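Local coordinates for protein 6-phospho-alpha-glucosidase (Merdibacter massiliensis, PDB 6VC6) that probably hydrolyses 6-phospho-alpha-glucosides to release glucose 6-phosphate, using bound NAD and a manganese ion as family 4 glycosidases do, at residues I81-R86 against V124-S129; L143-P148 against L167-Q172; E73-M78 against H131-Y136. All blocks are in the same frame, centred on the assembly; numbering follows the deposited sequence.

Interaction 1 of 3, residues I81-R86 against V124-S129; sequences IFMQMR and VDMIES. With NAD (nicotinamide-adenine-dinucleotide), chain G.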
# COMPACT_ATOMS: atom_id res chain seq x y z
N ILE A 81 -6.24 -9.01 -11.84
CA ILE A 81 -7.16 -8.42 -10.88
C ILE A 81 -6.40 -7.35 -10.11
O ILE A 81 -5.43 -7.65 -9.40
CB ILE A 81 -7.74 -9.47 -9.91
CG1 ILE A 81 -8.37 -10.62 -10.69
CG2 ILE A 81 -8.76 -8.83 -8.99
CD1 ILE A 81 -9.60 -10.23 -11.48
N PHE A 82 -6.82 -6.09 -10.26
CA PHE A 82 -6.24 -4.97 -9.54
C PHE A 82 -7.10 -4.72 -8.30
O PHE A 82 -8.26 -4.31 -8.41
CB PHE A 82 -6.18 -3.72 -10.41
CG PHE A 82 -5.18 -3.79 -11.54
CD1 PHE A 82 -4.42 -4.94 -11.75
CD2 PHE A 82 -5.00 -2.71 -12.39
CE1 PHE A 82 -3.51 -5.00 -12.79
CE2 PHE A 82 -4.09 -2.77 -13.43
CZ PHE A 82 -3.34 -3.91 -13.63
N MSE A 83 -6.53 -4.97 -7.12
CA MSE A 83 -7.28 -4.82 -5.88
C MSE A 83 -6.89 -3.55 -5.12
O MSE A 83 -5.73 -3.37 -4.76
CB MSE A 83 -7.08 -6.05 -4.99
CG MSE A 83 -7.15 -7.37 -5.73
SE MSE A 83 -7.60 -8.86 -4.56
CE MSE A 83 -9.47 -8.43 -4.24
N GLN A 84 -7.87 -2.69 -4.88
CA GLN A 84 -7.66 -1.45 -4.13
C GLN A 84 -8.87 -1.14 -3.26
O GLN A 84 -9.40 -0.03 -3.24
CB GLN A 84 -7.33 -0.29 -5.07
CG GLN A 84 -8.37 -0.04 -6.16
CD GLN A 84 -8.08 1.23 -6.94
OE1 GLN A 84 -8.91 1.69 -7.74
NE2 GLN A 84 -6.91 1.81 -6.72
N MSE A 85 -9.31 -2.14 -2.51
CA MSE A 85 -10.41 -1.98 -1.57
C MSE A 85 -9.96 -1.30 -0.31
O MSE A 85 -8.77 -1.34 -0.01
CB MSE A 85 -11.03 -3.33 -1.20
CG MSE A 85 -10.16 -4.17 -0.26
SE MSE A 85 -11.07 -5.64 0.67
CE MSE A 85 -11.80 -6.50 -0.91
N ARG A 86 -10.87 -0.68 0.43
CA ARG A 86 -10.62 -0.17 1.77
C ARG A 86 -11.72 -0.73 2.67
O ARG A 86 -12.83 -0.19 2.71
CB ARG A 86 -10.59 1.36 1.81
CG ARG A 86 -10.23 1.94 3.17
CD ARG A 86 -10.35 3.46 3.19
NE ARG A 86 -9.31 4.12 2.41
CZ ARG A 86 -8.08 4.35 2.86
NH1 ARG A 86 -7.19 4.96 2.08
NH2 ARG A 86 -7.73 3.96 4.08
N VAL A 124 -10.47 -9.98 7.03
CA VAL A 124 -11.77 -10.60 6.80
C VAL A 124 -12.20 -10.41 5.35
O VAL A 124 -12.61 -11.36 4.68
CB VAL A 124 -12.81 -10.03 7.78
CG1 VAL A 124 -14.21 -10.49 7.40
CG2 VAL A 124 -12.48 -10.42 9.20
N ASP A 125 -12.10 -9.18 4.84
CA ASP A 125 -12.64 -8.88 3.52
C ASP A 125 -11.72 -9.33 2.39
O ASP A 125 -12.21 -9.67 1.31
CB ASP A 125 -12.92 -7.38 3.40
CG ASP A 125 -14.20 -6.96 4.10
OD1 ASP A 125 -14.72 -7.75 4.92
OD2 ASP A 125 -14.70 -5.85 3.82
N MSE A 126 -10.41 -9.31 2.60
CA MSE A 126 -9.49 -9.75 1.57
C MSE A 126 -9.57 -11.25 1.34
O MSE A 126 -9.60 -11.67 0.20
CB MSE A 126 -8.05 -9.37 1.87
CG MSE A 126 -7.69 -7.92 1.61
SE MSE A 126 -7.76 -7.38 -0.27
CE MSE A 126 -6.47 -8.61 -1.02
N ILE A 127 -9.60 -12.05 2.40
CA ILE A 127 -9.70 -13.50 2.28
C ILE A 127 -11.03 -13.90 1.66
O ILE A 127 -11.11 -14.82 0.85
CB ILE A 127 -9.47 -14.16 3.65
CG1 ILE A 127 -8.00 -14.04 4.05
CG2 ILE A 127 -9.92 -15.61 3.64
CD1 ILE A 127 -7.69 -14.53 5.45
N GLU A 128 -12.11 -13.19 2.03
CA GLU A 128 -13.41 -13.46 1.43
C GLU A 128 -13.40 -13.13 -0.06
O GLU A 128 -14.01 -13.84 -0.87
CB GLU A 128 -14.49 -12.66 2.15
CG GLU A 128 -15.91 -12.96 1.70
CD GLU A 128 -16.91 -11.93 2.18
OE1 GLU A 128 -16.68 -10.72 1.96
OE2 GLU A 128 -17.92 -12.33 2.80
N SER A 129 -12.70 -12.06 -0.45
CA SER A 129 -12.72 -11.63 -1.84
C SER A 129 -11.88 -12.55 -2.72
O SER A 129 -12.28 -12.88 -3.84
CB SER A 129 -12.23 -10.19 -1.95
OG SER A 129 -12.23 -9.76 -3.30
PA NAD G . -11.75 4.63 -0.78
O1A NAD G . -11.86 5.90 -1.59
O2A NAD G . -12.64 4.43 0.42
O5B NAD G . -11.95 3.38 -1.77
C5B NAD G . -12.23 2.09 -1.26
C4B NAD G . -13.24 1.39 -2.15
O4B NAD G . -13.21 -0.02 -1.91
C3B NAD G . -14.65 1.87 -1.83
O3B NAD G . -15.30 2.27 -3.04
C2B NAD G . -15.36 0.67 -1.25
O2B NAD G . -16.71 0.61 -1.72
C1B NAD G . -14.55 -0.50 -1.78
N9A NAD G . -14.61 -1.67 -0.87
C8A NAD G . -14.54 -1.66 0.48
N7A NAD G . -14.64 -2.91 0.98
C5A NAD G . -14.79 -3.76 -0.06
C6A NAD G . -14.95 -5.22 -0.24
N6A NAD G . -14.98 -6.06 0.82
N1A NAD G . -15.07 -5.68 -1.50
C2A NAD G . -15.05 -4.86 -2.57
N3A NAD G . -14.90 -3.53 -2.48
C4A NAD G . -14.77 -2.93 -1.27
O3 NAD G . -10.22 4.43 -0.32
PN NAD G . -8.98 5.11 -1.09
O1N NAD G . -8.50 6.28 -0.26
O2N NAD G . -9.32 5.28 -2.55
O5D NAD G . -7.90 3.92 -0.96
C5D NAD G . -7.97 2.80 -1.83
C4D NAD G . -7.06 1.71 -1.27
O4D NAD G . -5.77 1.79 -1.88
C3D NAD G . -6.86 1.90 0.23
O3D NAD G . -7.03 0.64 0.88
C2D NAD G . -5.41 2.32 0.37
O2D NAD G . -4.84 1.81 1.58
C1D NAD G . -4.79 1.67 -0.85
N1N NAD G . -3.52 2.29 -1.23
C2N NAD G . -2.42 1.55 -1.10
C3N NAD G . -1.17 2.04 -1.43
C7N NAD G . 0.03 1.16 -1.26
O7N NAD G . 1.14 1.65 -1.31
N7N NAD G . -0.17 -0.14 -1.04
C4N NAD G . -1.07 3.34 -1.91
C5N NAD G . -2.22 4.10 -2.03
C6N NAD G . -3.45 3.55 -1.69
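M85 sets CG between its backbone N and carbonyl carbon (chi1 74°), which carries SE toward the helix, and the bend at chi3 lays CE over the adenine; M126, folded at chi2 (-66°), brings its own SE to meet that of M85, and its bend at chi3 directs CE to M83. Strand 80-83 and helix 113-136 belong to the Rossmann-type NAD-binding fold of family 4 glycosidases. In these selenomethionines M85 SE and M126 SE lie 3.9 Å apart. M83 SE and M126 CE meet tip to tip at 3.7 Å. M83 CE also closes on S129 OG at 3.2 Å. No hydrogen bond crosses directly; NAD spans both segments. Its adenine lies flat against M85, with CE 3.4 Å from NAD N1A, while D125 OD2 accepts from NAD N6A at 3.0 Å. R86 grips the pyrophosphate: NE donates to NAD O3 at 2.9 Å and NH1 to O1N, with NAD C3D over one guanidinium face and a salt bridge from NH2 to E109. A leucine in place of R86 would probably leave the diphosphate without this positive partner and E109 without its salt bridge. The M85 carbonyl O accepts from NAD O3D at 2.8 Å.

Interaction 2 of 3, residues L143-P148 against L167-Q172; sequences LNYSNP and LNICDQ. With MN (manganese (II) ion), chain E; NAD (nicotinamide-adenine-dinucleotide), chain G; G6P (6-O-phosphono-alpha-D-glucopyranose), chain F.
N144 and N168 pair on neighbouring parallel strands, 141-144 and 166-169, joined through helix 149-159 as a beta-alpha-beta crossover of the Rossmann-type fold. The backbone bonds come first: N144 N donates to L167 O at 2.9 Å, and I169 N returns a bond to N144 O. Side-chain amides add a second link. With CG anti to its backbone N (chi1 177°), N144 points ND2 at N168 OD1, 2.7 Å away and in that carbonyl's plane, although the two amides stand almost perpendicular (89°). The same ND2 also donates to S146 O, and N144 OD1 accepts from S146 OG at 2.8 Å; three bonds thus fix the rotation of a buried amide and shape the turn after the strand.

Apolar contacts are few. L143 CD2 rests on L167 CB, and Y145 CE2 lies 3.9 Å from I169 CG1. The Y145 ring turns one edge to the 169-171 backbone and stacks with H319, whose carbonyl binds its hydroxyl; D171 OD1 bonds to the H319 imidazole.

Beyond the strand ends both segments become binding loops. Y145 O accepts from NAD N7N at 3.0 Å, and D171 N donates to NAD O7N. N147, whose peptide bond to P148 is cis, donates from ND2 to NAD O2D. N147 ND2 also reaches G6P O3 at 2.7 Å, and so positions, from the second shell, a sugar hydroxyl that binds the metal. Manganese gathers NAD O7N, G6P O2 and O3, C170 and H200, so that the metal bridges cofactor and sugar. C170 SG ligates the manganese at 2.2 Å and also accepts the backbone bond from Q172 N at 3.3 Å that caps helix 172-184.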
# COMPACT_ATOMS: atom_id res chain seq x y z
N LEU A 143 -2.90 -8.53 -8.31
CA LEU A 143 -2.02 -7.46 -7.86
C LEU A 143 -2.78 -6.62 -6.85
O LEU A 143 -3.82 -6.03 -7.18
CB LEU A 143 -1.56 -6.60 -9.04
CG LEU A 143 -1.02 -7.35 -10.26
CD1 LEU A 143 -0.45 -6.38 -11.28
CD2 LEU A 143 0.03 -8.37 -9.85
N ASN A 144 -2.27 -6.55 -5.62
CA ASN A 144 -3.01 -5.98 -4.50
C ASN A 144 -2.33 -4.71 -4.00
O ASN A 144 -1.15 -4.73 -3.64
CB ASN A 144 -3.13 -6.99 -3.36
CG ASN A 144 -3.83 -6.42 -2.15
OD1 ASN A 144 -4.96 -5.94 -2.25
ND2 ASN A 144 -3.16 -6.46 -1.00
N TYR A 145 -3.08 -3.64 -3.90
CA TYR A 145 -2.61 -2.42 -3.29
C TYR A 145 -3.23 -2.30 -1.90
O TYR A 145 -2.77 -1.54 -1.08
CB TYR A 145 -3.08 -1.25 -4.12
CG TYR A 145 -2.05 -0.50 -4.90
CD1 TYR A 145 -2.38 0.13 -6.06
CD2 TYR A 145 -0.76 -0.40 -4.46
CE1 TYR A 145 -1.46 0.85 -6.78
CE2 TYR A 145 0.18 0.31 -5.17
CZ TYR A 145 -0.19 0.93 -6.33
OH TYR A 145 0.72 1.64 -7.05
N SER A 146 -4.28 -3.07 -1.64
CA SER A 146 -5.11 -2.86 -0.45
C SER A 146 -4.33 -2.99 0.85
O SER A 146 -3.63 -3.95 1.06
CB SER A 146 -6.28 -3.85 -0.43
OG SER A 146 -6.91 -3.96 -1.69
N ASN A 147 -4.50 -2.00 1.72
CA ASN A 147 -3.77 -1.91 2.98
C ASN A 147 -4.53 -2.50 4.17
O ASN A 147 -5.72 -2.73 4.05
CB ASN A 147 -3.39 -0.46 3.26
CG ASN A 147 -2.05 -0.08 2.67
OD1 ASN A 147 -1.07 -0.77 2.85
ND2 ASN A 147 -2.02 1.03 1.96
N PRO A 148 -3.84 -2.75 5.28
CA PRO A 148 -2.40 -2.54 5.39
C PRO A 148 -1.62 -3.70 4.81
O PRO A 148 -1.83 -4.83 5.21
CB PRO A 148 -2.15 -2.46 6.89
CG PRO A 148 -3.47 -2.55 7.54
CD PRO A 148 -4.48 -3.02 6.56
N LEU A 167 0.39 -11.04 -5.52
CA LEU A 167 1.50 -10.13 -5.27
C LEU A 167 0.98 -8.88 -4.58
O LEU A 167 0.10 -8.19 -5.11
CB LEU A 167 2.23 -9.77 -6.56
CG LEU A 167 3.48 -8.91 -6.39
CD1 LEU A 167 4.45 -9.57 -5.41
CD2 LEU A 167 4.16 -8.66 -7.73
N ASN A 168 1.53 -8.58 -3.41
CA ASN A 168 1.24 -7.35 -2.69
C ASN A 168 2.35 -6.34 -2.94
O ASN A 168 3.54 -6.69 -2.86
CB ASN A 168 1.10 -7.61 -1.18
CG ASN A 168 0.03 -8.64 -0.87
OD1 ASN A 168 -1.16 -8.31 -0.78
ND2 ASN A 168 0.44 -9.89 -0.70
N ILE A 169 1.98 -5.10 -3.27
CA ILE A 169 2.93 -4.06 -3.62
C ILE A 169 2.58 -2.77 -2.90
O ILE A 169 1.45 -2.56 -2.46
CB ILE A 169 3.00 -3.82 -5.15
CG1 ILE A 169 1.66 -3.29 -5.67
CG2 ILE A 169 3.40 -5.09 -5.88
CD1 ILE A 169 1.49 -3.44 -7.16
N CYS A 170 3.57 -1.89 -2.80
CA CYS A 170 3.43 -0.57 -2.20
C CYS A 170 4.23 0.43 -3.02
O CYS A 170 5.32 0.11 -3.50
CB CYS A 170 3.91 -0.55 -0.75
SG CYS A 170 3.97 1.08 0.02
N ASP A 171 3.69 1.64 -3.16
CA ASP A 171 4.32 2.66 -3.99
C ASP A 171 5.23 3.59 -3.21
O ASP A 171 5.81 4.51 -3.80
CB ASP A 171 3.26 3.48 -4.74
CG ASP A 171 2.33 4.23 -3.82
OD1 ASP A 171 1.47 4.98 -4.34
OD2 ASP A 171 2.43 4.08 -2.59
N GLN A 172 5.40 3.37 -1.90
CA GLN A 172 6.26 4.24 -1.11
C GLN A 172 7.73 4.12 -1.51
O GLN A 172 8.39 5.17 -1.66
CB GLN A 172 6.04 3.99 0.38
CG GLN A 172 7.11 4.58 1.28
CD GLN A 172 6.95 6.07 1.49
OE1 GLN A 172 7.81 6.73 2.07
NE2 GLN A 172 5.83 6.62 1.02
MN MN E . 2.08 1.66 0.94
PA NAD G . -11.75 4.63 -0.78
O1A NAD G . -11.86 5.90 -1.59
O2A NAD G . -12.64 4.43 0.42
O5B NAD G . -11.95 3.38 -1.77
C5B NAD G . -12.23 2.09 -1.26
C4B NAD G . -13.24 1.39 -2.15
O4B NAD G . -13.21 -0.02 -1.91
C3B NAD G . -14.65 1.87 -1.83
O3B NAD G . -15.30 2.27 -3.04
C2B NAD G . -15.36 0.67 -1.25
O2B NAD G . -16.71 0.61 -1.72
C1B NAD G . -14.55 -0.50 -1.78
N9A NAD G . -14.61 -1.67 -0.87
C8A NAD G . -14.54 -1.66 0.48
N7A NAD G . -14.64 -2.91 0.98
C5A NAD G . -14.79 -3.76 -0.06
C6A NAD G . -14.95 -5.22 -0.24
N6A NAD G . -14.98 -6.06 0.82
N1A NAD G . -15.07 -5.68 -1.50
C2A NAD G . -15.05 -4.86 -2.57
N3A NAD G . -14.90 -3.53 -2.48
C4A NAD G . -14.77 -2.93 -1.27
O3 NAD G . -10.22 4.43 -0.32
PN NAD G . -8.98 5.11 -1.09
O1N NAD G . -8.50 6.28 -0.26
O2N NAD G . -9.32 5.28 -2.55
O5D NAD G . -7.90 3.92 -0.96
C5D NAD G . -7.97 2.80 -1.83
C4D NAD G . -7.06 1.71 -1.27
O4D NAD G . -5.77 1.79 -1.88
C3D NAD G . -6.86 1.90 0.23
O3D NAD G . -7.03 0.64 0.88
C2D NAD G . -5.41 2.32 0.37
O2D NAD G . -4.84 1.81 1.58
C1D NAD G . -4.79 1.67 -0.85
N1N NAD G . -3.52 2.29 -1.23
C2N NAD G . -2.42 1.55 -1.10
C3N NAD G . -1.17 2.04 -1.43
C7N NAD G . 0.03 1.16 -1.26
O7N NAD G . 1.14 1.65 -1.31
N7N NAD G . -0.17 -0.14 -1.04
C4N NAD G . -1.07 3.34 -1.91
C5N NAD G . -2.22 4.10 -2.03
C6N NAD G . -3.45 3.55 -1.69
C1 G6P F . 1.65 6.14 1.20
C2 G6P F . 1.56 4.61 1.25
C3 G6P F . 0.15 4.05 1.16
C4 G6P F . -0.76 4.91 2.00
C5 G6P F . -0.86 6.26 1.34
C6 G6P F . -1.68 7.20 2.21
O1 G6P F . 2.50 6.54 0.12
O2 G6P F . 2.35 4.06 0.18
O3 G6P F . 0.12 2.70 1.61
O4 G6P F . -2.06 4.30 2.06
O5 G6P F . 0.41 6.89 1.13
O6 G6P F . -2.26 8.21 1.38
P G6P F . -3.42 9.16 1.95
O1P G6P F . -4.67 8.33 1.75
O2P G6P F . -3.05 9.39 3.40
O3P G6P F . -3.32 10.40 1.10

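Interaction 3 of 3, residues E73-M78 against H131-Y136; sequences EAYKDM and HQIRQY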
# COMPACT_ATOMS: atom_id res chain seq x y z
N GLU A 73 -19.87 -11.62 -12.79
CA GLU A 73 -19.58 -10.76 -13.93
C GLU A 73 -18.16 -10.21 -13.87
O GLU A 73 -17.55 -9.97 -14.92
CB GLU A 73 -20.58 -9.60 -13.99
CG GLU A 73 -21.97 -9.99 -14.44
CD GLU A 73 -22.87 -8.78 -14.60
OE1 GLU A 73 -22.38 -7.64 -14.45
OE2 GLU A 73 -24.08 -8.96 -14.88
N ALA A 74 -17.62 -10.02 -12.67
CA ALA A 74 -16.34 -9.33 -12.53
C ALA A 74 -15.16 -10.28 -12.71
O ALA A 74 -14.18 -9.92 -13.38
CB ALA A 74 -16.26 -8.65 -11.16
N TYR A 75 -15.23 -11.48 -12.15
CA TYR A 75 -14.06 -12.34 -12.01
C TYR A 75 -13.97 -13.44 -13.05
O TYR A 75 -12.99 -14.20 -13.04
CB TYR A 75 -14.03 -12.96 -10.61
CG TYR A 75 -14.09 -11.94 -9.49
CD1 TYR A 75 -13.49 -10.70 -9.62
CD2 TYR A 75 -14.74 -12.23 -8.29
CE1 TYR A 75 -13.54 -9.76 -8.60
CE2 TYR A 75 -14.79 -11.30 -7.27
CZ TYR A 75 -14.19 -10.07 -7.43
OH TYR A 75 -14.24 -9.15 -6.41
N LYS A 76 -14.94 -13.56 -13.95
CA LYS A 76 -14.93 -14.64 -14.93
C LYS A 76 -14.00 -14.30 -16.08
O LYS A 76 -14.10 -13.22 -16.68
CB LYS A 76 -16.35 -14.90 -15.44
CG LYS A 76 -17.08 -16.00 -14.68
CD LYS A 76 -18.08 -16.72 -15.56
CE LYS A 76 -19.44 -16.03 -15.53
NZ LYS A 76 -20.15 -16.28 -14.25
N ASP A 77 -13.10 -15.23 -16.40
CA ASP A 77 -12.18 -15.11 -17.53
C ASP A 77 -11.35 -13.83 -17.44
O ASP A 77 -11.37 -12.98 -18.33
CB ASP A 77 -12.93 -15.20 -18.86
CG ASP A 77 -12.01 -15.38 -20.05
OD1 ASP A 77 -11.95 -14.47 -20.90
OD2 ASP A 77 -11.34 -16.43 -20.13
N MSE A 78 -10.62 -13.70 -16.34
CA MSE A 78 -9.78 -12.53 -16.12
C MSE A 78 -8.30 -12.90 -16.12
O MSE A 78 -7.91 -13.97 -15.65
CB MSE A 78 -10.14 -11.86 -14.79
CG MSE A 78 -11.46 -11.10 -14.82
SE MSE A 78 -11.37 -9.47 -15.88
CE MSE A 78 -13.07 -9.61 -16.81
N HIS A 131 -11.23 -15.70 -2.25
CA HIS A 131 -11.95 -16.96 -2.42
C HIS A 131 -12.97 -16.86 -3.54
O HIS A 131 -13.16 -17.81 -4.32
CB HIS A 131 -12.62 -17.37 -1.11
CG HIS A 131 -11.71 -18.10 -0.17
ND1 HIS A 131 -11.03 -19.25 -0.53
CD2 HIS A 131 -11.38 -17.86 1.12
CE1 HIS A 131 -10.31 -19.67 0.49
NE2 HIS A 131 -10.51 -18.85 1.50
N GLN A 132 -13.65 -15.73 -3.63
CA GLN A 132 -14.59 -15.51 -4.71
C GLN A 132 -13.90 -15.49 -6.06
O GLN A 132 -14.37 -16.09 -7.01
CB GLN A 132 -15.37 -14.22 -4.51
CG GLN A 132 -16.40 -14.28 -3.40
CD GLN A 132 -17.21 -13.01 -3.30
OE1 GLN A 132 -16.83 -11.98 -3.84
NE2 GLN A 132 -18.33 -13.08 -2.61
N ILE A 133 -12.76 -14.80 -6.12
CA ILE A 133 -12.02 -14.66 -7.36
C ILE A 133 -11.54 -16.01 -7.86
O ILE A 133 -11.63 -16.31 -9.03
CB ILE A 133 -10.80 -13.74 -7.17
CG1 ILE A 133 -11.23 -12.31 -6.82
CG2 ILE A 133 -9.91 -13.73 -8.40
CD1 ILE A 133 -10.13 -11.47 -6.23
N ARG A 134 -11.04 -16.82 -6.94
CA ARG A 134 -10.50 -18.13 -7.26
C ARG A 134 -11.59 -19.10 -7.71
O ARG A 134 -11.31 -20.10 -8.35
CB ARG A 134 -9.68 -18.68 -6.10
CG ARG A 134 -8.35 -17.98 -5.91
CD ARG A 134 -7.69 -17.64 -7.24
NE ARG A 134 -6.32 -17.18 -7.07
CZ ARG A 134 -5.67 -16.42 -7.94
NH1 ARG A 134 -4.44 -16.05 -7.70
NH2 ARG A 134 -6.26 -16.04 -9.05
N GLN A 135 -12.82 -18.80 -7.33
CA GLN A 135 -13.99 -19.53 -7.78
C GLN A 135 -14.19 -19.43 -9.30
O GLN A 135 -14.67 -20.36 -9.92
CB GLN A 135 -15.24 -19.08 -7.03
CG GLN A 135 -15.60 -19.96 -5.85
CD GLN A 135 -16.54 -19.28 -4.85
OE1 GLN A 135 -17.45 -18.55 -5.24
NE2 GLN A 135 -16.31 -19.52 -3.57
N TYR A 136 -13.90 -18.27 -9.86
CA TYR A 136 -14.06 -18.06 -11.30
C TYR A 136 -12.79 -18.09 -12.16
O TYR A 136 -12.79 -18.68 -13.22
CB TYR A 136 -14.82 -16.77 -11.53
CG TYR A 136 -16.12 -16.73 -10.78
CD1 TYR A 136 -17.26 -17.30 -11.30
CD2 TYR A 136 -16.19 -16.13 -9.54
CE1 TYR A 136 -18.44 -17.28 -10.60
CE2 TYR A 136 -17.37 -16.10 -8.84
CZ TYR A 136 -18.50 -16.67 -9.38
OH TYR A 136 -19.67 -16.65 -8.68
O HOH W 1 -14.99 -9.99 -4.03
O HOH W 2 -12.88 -18.32 -16.01
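Y75 lays its ring against I133, where the end of helix 71-75 meets the C-terminal part of helix 113-136 on one flank of the Rossmann-type fold. This is the tight half. I133 CG1 makes a CH-pi contact 3.6 Å from the Y75 ring centroid and only 5° off the ring normal. The ring gets there because Y75 CG stands anti to its carbonyl carbon (chi1 -55°), turning it toward the helix; C7 and V9 of strand 4-9 and the F38 ring also touch it. At the inner, hydroxyl end of the ring, a water in the ring plane lies 2.6 Å from Y75 OH and donates to Q132 OE1 at 2.7 Å. Beside the ring, Y136 CB packs 3.5 Å from Y75 O.

Toward solvent the fit slackens. K76, the first residue to leave the helix, rests its aliphatic CG obliquely on the Y136 ring, 3.6 Å from CD1. Another water accepts from D77 N and donates to Y136 O at 2.8 Å. Between the segments themselves no direct hydrogen bond forms; S137 OG, just beyond, bonds Y75 O and M78 N. The contact therefore rests on CH-pi and apolar packing, its polar ends met by water and by S137.

Overall arrangement
The three contacts run outward through one Rossmann-type domain. Interactions 1 and 3 both use helix 113-136, at different turns, with centres 12 Å apart; M83 CE touches I133 CD1 between them. Interactions 1 and 2 lie 11 Å apart and share the sheet, whose neighbouring strands 80-83 and 141-144 are tied by a probable hydrogen bond from Y145 N to M83 O (2.8 Å). Interactions 2 and 3 do not touch, their centres being 20 Å apart. Along the chain, interaction 1 falls between the two halves of interaction 3, and interaction 2 follows. Interaction 1 lines the adenine, diphosphate and adjoining ribose of NAD, interaction 2 the nicotinamide, metal and sugar, and interaction 3 packs the outer flank.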